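Local coordinates for protein endonuclease and methylase LlaGI (Lactococcus lactis, PDB 5FFJ) that recognises and methylates specific DNA sequences as a Type ISP restriction-modification enzyme, which also carries a helicase-like ATPase and, in the complete protein, a nuclease, at residues S879-Y884 with V901-R905. Numbering follows the deposited sequence.
Sequences SIADSY and VLSIR
Arg905 enters the near face of helix 879-884 as a knob, its side chain lodged among Ser879, Ile880, Ser883 and Tyr884. The aliphatic half makes the first contacts: CB of Arg905 lies 3.4 Å from CD1 of Ile880, and CD of Arg905 lies 3.3 Å from OG of Ser879. CG of Arg905 stands opposite the backbone N (chi1 180°), which directs the chain at the other helix before bends at chi2 and chi3 swing the guanidinium beside Tyr884. Ring and guanidinium planes are 17° apart, but they are offset: OH of Tyr884 lies over one guanidinium face, near its rim, while NH1 of Arg905 approaches CE1 of Tyr884 obliquely at 3.3 Å. Ser883 OG is met at the guanidinium edge, 3.1 Å from NH1 of Arg905. That hydroxyl is itself positioned by a hydrogen bond to Ser879 O (2.6 Å), one turn back.

A hydrophobic patch flanks the arginine. CG1 of Val901 packs obliquely against the Tyr884 ring, 3.7 Å from CD2 of Tyr884, and Ile880 and Leu902 cross nearly perpendicularly, CG1 of Ile880 touching CD2 of Leu902.

Beyond the two segments, NH2 of Arg905 forms a salt bridge with Glu941 on helix 932-941 and a weak hydrogen bond with Asn909 OD1. Cutting this side chain back to an alanine would probably leave Glu941 without its cationic mate and open a gap among Ser879, Ser883 and the Tyr884 ring, where CD and the guanidinium now lie.

The segment axes cross at 85° and approach to 10.8 Å. Helix 932-941 packs against both helices, with Leu934 touching Tyr884 and Val901. Helices 874-885 and 899-910 lie in chain order between the parallel, adjacent strands 850-853 and 915-922, as in a beta-alpha-beta crossover, consistent with the Rossmann-like fold of DNA methylases.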
loop_
_atom_site.group_PDB
_atom_site.type_symbol
_atom_site.label_atom_id
_atom_site.label_comp_id
_atom_site.label_asym_id
_atom_site.label_seq_id
_atom_site.Cartn_x
_atom_site.Cartn_y
_atom_site.Cartn_z
ATOM N N SER A 879 -3.328 -27.723 10.539
ATOM C CA SER A 879 -4.279 -28.270 9.580
ATOM C C SER A 879 -3.677 -28.225 8.180
ATOM O O SER A 879 -3.721 -29.209 7.444
ATOM C CB SER A 879 -5.596 -27.498 9.620
ATOM O OG SER A 879 -6.607 -28.193 8.910
ATOM N N ILE A 880 -3.122 -27.068 7.823
ATOM C CA ILE A 880 -2.390 -26.914 6.572
ATOM C C ILE A 880 -1.251 -27.924 6.498
ATOM O O ILE A 880 -1.031 -28.563 5.468
ATOM C CB ILE A 880 -1.804 -25.488 6.429
ATOM C CG1 ILE A 880 -2.920 -24.446 6.310
ATOM C CG2 ILE A 880 -0.859 -25.402 5.232
ATOM C CD1 ILE A 880 -3.633 -24.427 4.970
ATOM N N ALA A 881 -0.527 -28.054 7.606
ATOM C CA ALA A 881 0.662 -28.897 7.668
ATOM C C ALA A 881 0.345 -30.372 7.440
ATOM O O ALA A 881 1.100 -31.078 6.774
ATOM C CB ALA A 881 1.350 -28.715 9.006
ATOM N N ASP A 882 -0.772 -30.833 7.997
ATOM C CA ASP A 882 -1.147 -32.242 7.911
ATOM C C ASP A 882 -1.817 -32.584 6.581
ATOM O O ASP A 882 -1.883 -33.755 6.199
ATOM C CB ASP A 882 -2.080 -32.612 9.068
ATOM C CG ASP A 882 -1.404 -32.503 10.425
ATOM O OD1 ASP A 882 -0.198 -32.818 10.523
ATOM O OD2 ASP A 882 -2.082 -32.101 11.394
ATOM N N SER A 883 -2.309 -31.565 5.882
ATOM C CA SER A 883 -3.024 -31.767 4.625
ATOM C C SER A 883 -2.195 -31.360 3.411
ATOM O O SER A 883 -1.609 -32.206 2.735
ATOM C CB SER A 883 -4.339 -30.982 4.633
ATOM O OG SER A 883 -4.115 -29.607 4.896
ATOM N N TYR A 884 -2.150 -30.059 3.145
ATOM C CA TYR A 884 -1.536 -29.540 1.928
ATOM C C TYR A 884 -0.027 -29.774 1.897
ATOM O O TYR A 884 0.514 -30.247 0.898
ATOM C CB TYR A 884 -1.830 -28.045 1.791
ATOM C CG TYR A 884 -3.305 -27.695 1.831
ATOM C CD1 TYR A 884 -4.271 -28.613 1.437
ATOM C CD2 TYR A 884 -3.728 -26.445 2.261
ATOM C CE1 TYR A 884 -5.618 -28.293 1.473
ATOM C CE2 TYR A 884 -5.069 -26.116 2.299
ATOM C CZ TYR A 884 -6.009 -27.042 1.905
ATOM O OH TYR A 884 -7.344 -26.709 1.944
ATOM N N VAL A 901 -4.813 -19.480 0.919
ATOM C CA VAL A 901 -4.751 -20.928 1.097
ATOM C C VAL A 901 -5.238 -21.294 2.495
ATOM O O VAL A 901 -5.824 -22.356 2.702
ATOM C CB VAL A 901 -3.327 -21.471 0.886
ATOM C CG1 VAL A 901 -3.334 -22.993 0.888
ATOM C CG2 VAL A 901 -2.752 -20.955 -0.423
ATOM N N LEU A 902 -4.985 -20.407 3.454
ATOM C CA LEU A 902 -5.539 -20.556 4.794
ATOM C C LEU A 902 -7.060 -20.466 4.736
ATOM O O LEU A 902 -7.764 -21.226 5.401
ATOM C CB LEU A 902 -4.990 -19.483 5.737
ATOM C CG LEU A 902 -3.478 -19.453 5.968
ATOM C CD1 LEU A 902 -3.108 -18.312 6.911
ATOM C CD2 LEU A 902 -2.981 -20.779 6.514
ATOM N N SER A 903 -7.558 -19.531 3.931
ATOM C CA SER A 903 -8.993 -19.316 3.792
ATOM C C SER A 903 -9.695 -20.554 3.243
ATOM O O SER A 903 -10.771 -20.923 3.712
ATOM C CB SER A 903 -9.265 -18.119 2.881
ATOM O OG SER A 903 -8.759 -16.924 3.447
ATOM N N ILE A 904 -9.088 -21.189 2.246
ATOM C CA ILE A 904 -9.645 -22.412 1.681
ATOM C C ILE A 904 -9.619 -23.519 2.729
ATOM O O ILE A 904 -10.568 -24.294 2.845
ATOM C CB ILE A 904 -8.872 -22.865 0.423
ATOM C CG1 ILE A 904 -9.021 -21.826 -0.691
ATOM C CG2 ILE A 904 -9.380 -24.227 -0.064
ATOM C CD1 ILE A 904 -8.127 -22.069 -1.892
ATOM N N ARG A 905 -8.529 -23.589 3.486
ATOM C CA ARG A 905 -8.394 -24.577 4.550
ATOM C C ARG A 905 -9.466 -24.366 5.614
ATOM O O ARG A 905 -10.254 -25.267 5.901
ATOM C CB ARG A 905 -7.001 -24.499 5.180
ATOM C CG ARG A 905 -6.744 -25.488 6.320
ATOM C CD ARG A 905 -6.632 -26.917 5.816
ATOM N NE ARG A 905 -7.936 -27.530 5.578
ATOM C CZ ARG A 905 -8.126 -28.636 4.865
ATOM N NH1 ARG A 905 -7.098 -29.258 4.301
ATOM N NH2 ARG A 905 -9.350 -29.120 4.709
#